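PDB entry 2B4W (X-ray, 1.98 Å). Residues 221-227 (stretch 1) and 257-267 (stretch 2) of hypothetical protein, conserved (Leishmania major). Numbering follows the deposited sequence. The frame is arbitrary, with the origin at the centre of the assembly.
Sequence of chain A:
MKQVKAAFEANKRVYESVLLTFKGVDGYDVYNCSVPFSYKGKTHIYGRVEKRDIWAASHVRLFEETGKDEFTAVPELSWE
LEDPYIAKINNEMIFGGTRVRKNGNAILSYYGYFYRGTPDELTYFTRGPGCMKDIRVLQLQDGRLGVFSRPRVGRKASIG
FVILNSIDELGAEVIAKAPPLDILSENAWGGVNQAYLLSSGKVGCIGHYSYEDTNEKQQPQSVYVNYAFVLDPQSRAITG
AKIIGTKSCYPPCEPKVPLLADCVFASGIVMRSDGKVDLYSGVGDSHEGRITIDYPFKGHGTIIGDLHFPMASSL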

ATOM      1  N   GLN A 221      22.780  -3.367  -0.447  1.00 73.44           N
ATOM      2  CA  GLN A 221      21.511  -2.691  -0.675  1.00 69.01           C
ATOM      3  C   GLN A 221      20.320  -3.631  -0.774  1.00 62.03           C
ATOM      4  O   GLN A 221      20.249  -4.599  -1.531  1.00 46.88           O
ATOM      5  CB  GLN A 221      21.587  -1.856  -1.964  1.00 70.21           C
ATOM      6  CG  GLN A 221      20.712  -0.612  -1.939  1.00 71.23           C
ATOM      7  CD  GLN A 221      21.446   0.605  -1.407  1.00 66.01           C
ATOM      8  OE1 GLN A 221      21.854   0.611  -0.243  1.00 51.49           O
ATOM      9  NE2 GLN A 221      21.614   1.620  -2.251  1.00 49.99           N
ATOM     10  N   SER A 222      19.290  -3.328   0.022  1.00 59.50           N
ATOM     11  CA  SER A 222      18.014  -3.998  -0.232  1.00 54.81           C
ATOM     12  C   SER A 222      17.174  -3.042  -1.089  1.00 47.58           C
ATOM     13  O   SER A 222      16.731  -2.007  -0.589  1.00 28.30           O
ATOM     14  CB  SER A 222      17.299  -4.403   1.044  1.00 50.08           C
ATOM     15  OG  SER A 222      17.457  -5.804   1.271  1.00 43.11           O
ATOM     16  N   VAL A 223      17.027  -3.430  -2.350  1.00 34.34           N
ATOM     17  CA  VAL A 223      16.373  -2.643  -3.373  1.00 33.10           C
ATOM     18  C   VAL A 223      14.857  -2.859  -3.344  1.00 34.38           C
ATOM     19  O   VAL A 223      14.464  -4.014  -3.513  1.00 30.28           O
ATOM     20  CB  VAL A 223      16.843  -2.997  -4.797  1.00 35.55           C
ATOM     21  CG1 VAL A 223      15.965  -2.265  -5.812  1.00 44.55           C
ATOM     22  CG2 VAL A 223      18.302  -2.659  -5.031  1.00 32.17           C
ATOM     23  N   TYR A 224      14.104  -1.782  -3.139  1.00 28.52           N
ATOM     24  CA  TYR A 224      12.642  -1.809  -3.191  1.00 24.82           C
ATOM     25  C   TYR A 224      12.194  -0.793  -4.243  1.00 20.43           C
ATOM     26  O   TYR A 224      12.471   0.410  -4.144  1.00 26.55           O
ATOM     27  CB  TYR A 224      11.992  -1.520  -1.843  1.00 30.27           C
ATOM     28  CG  TYR A 224      11.954  -2.621  -0.815  1.00 31.96           C
ATOM     29  CD1 TYR A 224      13.117  -3.268  -0.393  1.00 32.63           C
ATOM     30  CD2 TYR A 224      10.757  -3.028  -0.239  1.00 32.42           C
ATOM     31  CE1 TYR A 224      13.078  -4.278   0.554  1.00 38.50           C
ATOM     32  CE2 TYR A 224      10.705  -4.037   0.711  1.00 32.43           C
ATOM     33  CZ  TYR A 224      11.874  -4.664   1.104  1.00 42.31           C
ATOM     34  OH  TYR A 224      11.838  -5.669   2.046  1.00 41.57           O
ATOM     35  N   VAL A 225      11.497  -1.270  -5.278  1.00 22.02           N
ATOM     36  CA  VAL A 225      10.938  -0.333  -6.244  1.00 26.87           C
ATOM     37  C   VAL A 225       9.416  -0.404  -6.266  1.00 22.03           C
ATOM     38  O   VAL A 225       8.772  -1.338  -5.828  1.00 25.25           O
ATOM     39  CB  VAL A 225      11.444  -0.544  -7.680  1.00 28.33           C
ATOM     40  CG1 VAL A 225      12.931  -0.859  -7.677  1.00 25.18           C
ATOM     41  CG2 VAL A 225      10.644  -1.641  -8.357  1.00 23.43           C
ATOM     42  N   ASN A 226       8.813   0.662  -6.797  1.00 24.03           N
ATOM     43  CA  ASN A 226       7.360   0.688  -6.875  1.00 19.68           C
ATOM     44  C   ASN A 226       6.977  -0.131  -8.105  1.00 23.88           C
ATOM     45  O   ASN A 226       7.585   0.078  -9.161  1.00 22.58           O
ATOM     46  CB  ASN A 226       6.827   2.095  -7.002  1.00 21.35           C
ATOM     47  CG  ASN A 226       7.129   3.067  -5.902  1.00 15.38           C
ATOM     48  OD1 ASN A 226       7.478   4.218  -6.180  1.00 18.03           O
ATOM     49  ND2 ASN A 226       6.983   2.698  -4.646  1.00 22.80           N
ATOM     50  N   TYR A 227       6.018  -1.020  -7.954  1.00 23.14           N
ATOM     51  CA  TYR A 227       5.680  -2.008  -8.968  1.00 18.75           C
ATOM     52  C   TYR A 227       4.201  -2.089  -9.284  1.00 20.07           C
ATOM     53  O   TYR A 227       3.339  -1.971  -8.417  1.00 23.92           O
ATOM     54  CB  TYR A 227       6.185  -3.366  -8.458  1.00 20.82           C
ATOM     55  CG  TYR A 227       6.458  -4.422  -9.488  1.00 31.73           C
ATOM     56  CD1 TYR A 227       7.564  -4.355 -10.324  1.00 30.24           C
ATOM     57  CD2 TYR A 227       5.605  -5.507  -9.619  1.00 33.69           C
ATOM     58  CE1 TYR A 227       7.785  -5.347 -11.256  1.00 32.95           C
ATOM     59  CE2 TYR A 227       5.817  -6.497 -10.546  1.00 31.24           C
ATOM     60  CZ  TYR A 227       6.922  -6.402 -11.365  1.00 32.82           C
ATOM     61  OH  TYR A 227       7.140  -7.392 -12.292  1.00 42.78           O
ATOM     62  N   VAL A 257      18.303   3.767   7.242  1.00 28.26           N
ATOM     63  CA  VAL A 257      19.682   3.311   7.216  1.00 36.11           C
ATOM     64  C   VAL A 257      20.171   3.263   5.775  1.00 43.05           C
ATOM     65  O   VAL A 257      19.372   3.098   4.858  1.00 45.32           O
ATOM     66  CB  VAL A 257      19.834   1.928   7.859  1.00 35.14           C
ATOM     67  CG1 VAL A 257      19.488   2.031   9.339  1.00 31.70           C
ATOM     68  CG2 VAL A 257      18.967   0.916   7.138  1.00 30.78           C
ATOM     69  N   PRO A 258      21.478   3.426   5.632  1.00 47.69           N
ATOM     70  CA  PRO A 258      22.144   3.450   4.332  1.00 43.10           C
ATOM     71  C   PRO A 258      21.724   2.289   3.438  1.00 34.56           C
ATOM     72  O   PRO A 258      21.649   2.370   2.214  1.00 40.60           O
ATOM     73  CB  PRO A 258      23.626   3.304   4.687  1.00 46.71           C
ATOM     74  CG  PRO A 258      23.710   3.114   6.158  1.00 52.83           C
ATOM     75  CD  PRO A 258      22.425   3.626   6.745  1.00 54.04           C
ATOM     76  N   LEU A 259      21.455   1.160   4.068  1.00 24.91           N
ATOM     77  CA  LEU A 259      21.074  -0.047   3.353  1.00 38.39           C
ATOM     78  C   LEU A 259      19.806   0.124   2.524  1.00 40.54           C
ATOM     79  O   LEU A 259      19.537  -0.644   1.593  1.00 28.62           O
ATOM     80  CB  LEU A 259      20.889  -1.137   4.405  1.00 37.17           C
ATOM     81  CG  LEU A 259      20.551  -2.546   3.986  1.00 35.44           C
ATOM     82  CD1 LEU A 259      21.141  -3.516   5.012  1.00 67.85           C
ATOM     83  CD2 LEU A 259      19.055  -2.792   3.854  1.00 45.02           C
ATOM     84  N   LEU A 260      19.008   1.122   2.886  1.00 39.13           N
ATOM     85  CA  LEU A 260      17.705   1.303   2.250  1.00 26.25           C
ATOM     86  C   LEU A 260      17.729   2.556   1.389  1.00 39.44           C
ATOM     87  O   LEU A 260      16.696   3.203   1.236  1.00 35.86           O
ATOM     88  CB  LEU A 260      16.628   1.381   3.323  1.00 30.66           C
ATOM     89  CG  LEU A 260      16.347   0.061   4.051  1.00 25.96           C
ATOM     90  CD1 LEU A 260      15.420   0.300   5.228  1.00 29.18           C
ATOM     91  CD2 LEU A 260      15.770  -0.971   3.094  1.00 42.68           C
ATOM     92  N   ALA A 261      18.915   2.848   0.855  1.00 32.57           N
ATOM     93  CA  ALA A 261      19.131   4.013   0.013  1.00 28.58           C
ATOM     94  C   ALA A 261      18.526   3.837  -1.376  1.00 21.18           C
ATOM     95  O   ALA A 261      18.410   4.789  -2.146  1.00 39.00           O
ATOM     96  CB  ALA A 261      20.620   4.334  -0.092  1.00 39.13           C
ATOM     97  N   ASP A 262      18.128   2.611  -1.691  1.00 25.71           N
ATOM     98  CA  ASP A 262      17.428   2.353  -2.934  1.00 23.35           C
ATOM     99  C   ASP A 262      16.091   1.648  -2.709  1.00 16.74           C
ATOM    100  O   ASP A 262      15.736   0.789  -3.521  1.00 29.67           O
ATOM    101  CB  ASP A 262      18.311   1.515  -3.870  1.00 21.92           C
ATOM    102  CG  ASP A 262      17.898   1.723  -5.319  1.00 38.66           C
ATOM    103  OD1 ASP A 262      16.978   2.538  -5.576  1.00 43.25           O
ATOM    104  OD2 ASP A 262      18.491   1.051  -6.188  1.00 42.18           O
ATOM    105  N   CYS A 263      15.411   2.020  -1.637  1.00 24.35           N
ATOM    106  CA  CYS A 263      14.140   1.480  -1.202  1.00 27.53           C
ATOM    107  C   CYS A 263      12.945   2.428  -1.276  1.00 24.52           C
ATOM    108  O   CYS A 263      12.996   3.483  -0.657  1.00 20.55           O
ATOM    109  CB  CYS A 263      14.257   1.034   0.268  1.00 34.61           C
ATOM    110  SG  CYS A 263      12.711   0.438   1.017  1.00 34.18           S
ATOM    111  N   VAL A 264      11.863   2.079  -1.981  1.00 22.27           N
ATOM    112  CA  VAL A 264      10.582   2.759  -1.854  1.00 20.24           C
ATOM    113  C   VAL A 264       9.463   1.717  -1.714  1.00 12.92           C
ATOM    114  O   VAL A 264       9.471   0.703  -2.390  1.00 19.72           O
ATOM    115  CB  VAL A 264      10.180   3.675  -3.018  1.00 22.80           C
ATOM    116  CG1 VAL A 264      10.951   4.988  -2.976  1.00 18.58           C
ATOM    117  CG2 VAL A 264      10.367   2.921  -4.323  1.00 25.13           C
ATOM    118  N   PHE A 265       8.514   1.986  -0.831  1.00 19.53           N
ATOM    119  CA  PHE A 265       7.501   0.972  -0.520  1.00 18.53           C
ATOM    120  C   PHE A 265       6.124   1.569  -0.746  1.00 17.52           C
ATOM    121  O   PHE A 265       5.742   2.440   0.046  1.00 16.12           O
ATOM    122  CB  PHE A 265       7.761   0.586   0.931  1.00 25.41           C
ATOM    123  CG  PHE A 265       6.818  -0.410   1.561  1.00 29.42           C
ATOM    124  CD1 PHE A 265       5.624   0.024   2.124  1.00 25.45           C
ATOM    125  CD2 PHE A 265       7.132  -1.757   1.594  1.00 25.19           C
ATOM    126  CE1 PHE A 265       4.765  -0.883   2.704  1.00 23.54           C
ATOM    127  CE2 PHE A 265       6.265  -2.672   2.179  1.00 24.36           C
ATOM    128  CZ  PHE A 265       5.076  -2.241   2.738  1.00 25.22           C
ATOM    129  N   ALA A 266       5.483   1.113  -1.801  1.00 20.30           N
ATOM    130  CA  ALA A 266       4.259   1.660  -2.354  1.00 22.80           C
ATOM    131  C   ALA A 266       3.142   1.828  -1.341  1.00 19.08           C
ATOM    132  O   ALA A 266       2.875   0.967  -0.498  1.00 24.24           O
ATOM    133  CB  ALA A 266       3.758   0.769  -3.504  1.00 12.62           C
ATOM    134  N   SER A 267       2.469   2.967  -1.417  1.00 22.00           N
ATOM    135  CA  SER A 267       1.289   3.215  -0.585  1.00 19.19           C
ATOM    136  C   SER A 267       0.010   3.000  -1.396  1.00 17.03           C
ATOM    137  O   SER A 267      -0.846   2.201  -1.041  1.00 15.48           O
ATOM    138  CB  SER A 267       1.331   4.621   0.000  1.00 23.35           C
ATOM    139  OG  SER A 267       2.507   4.806   0.767  1.00 24.69           O
TER
HETATM  140  O   HOH W   1      13.988   2.162  -5.246  1.00 28.20           O
HETATM  141  O   HOH W   2       7.521   0.015  -3.789  1.00 19.23           O

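Three backbone hydrogen bonds tie the two stretches together. The shortest runs from V264 N to Y224 O (2.8 Å, N-H...O angle 157°); Y224 N in turn donates to D262 O (3.1 Å, 152°), so that Y224 uses both its amide and its carbonyl on residues flanking C263. This is a single beta bridge, with Y224 CA and C263 CA 4.1 Å apart. Two CA-H...O contacts reinforce it, V223 CA to D262 O and C263 CA to Y224 O, each 3.5 Å. The third hydrogen bond, S222 N to L259 O (3.1 Å, 154°), lies before the strand, where L259 belongs to a short 3-10 segment; the turn there is held by L260 N to V257 O (2.8 Å) and A261 N to P258 O (3.1 Å).

Beyond the bridge the strands, whose N-to-C directions differ by 29°, are joined through water. Water 2 accepts from N226 ND2 (2.9 Å) and lies 2.5 Å from V264 O, to which it can donate; a weak bond from A266 N (3.1 Å) also reaches it. The m rotamer of N226 (chi1 -60°) lets a side chain that leaves the backbone sideways bring its amide to the other strand, where ND2 also packs 3.4 Å from V264 CG2. A carboxamide suits this buried place because its polar atoms are all engaged, some of them elsewhere in the structure. Water 1 lies within hydrogen-bonding reach of Y224 O (2.6 Å) and D262 OD1 (3.0 Å), linking a strand carbonyl to a carboxylate.

Packing centres on Y224, whose CB points toward stretch 2 and which loses 96 Å² to it. Its CB touches C263 SG at 3.5 Å, and the same sulfur sits 4.2 Å from the ring centroid, obliquely, 35° off the normal. The polarizable thiol, in the t rotamer, lies against both CB and the ring of the tyrosine. Farther along, Y224 CD2 meets the edge of the F265 ring at CD2 (4.3 Å), while Y224 OH finds its hydrogen bond elsewhere in the structure. Beta-branched V264 is buried, with CG2 3.8 Å from V225 CA; A266, pointing toward stretch 1, has only a methyl group, its CB 3.9 Å from N226 ND2. At the other end, L259 CD2 covers S222 CB (3.7 Å), and L260 CD2 approaches S222 O (3.9 Å). Exposed, poorly ordered Q221 lies over this turn. In all, 646 Å² is buried between the stretches.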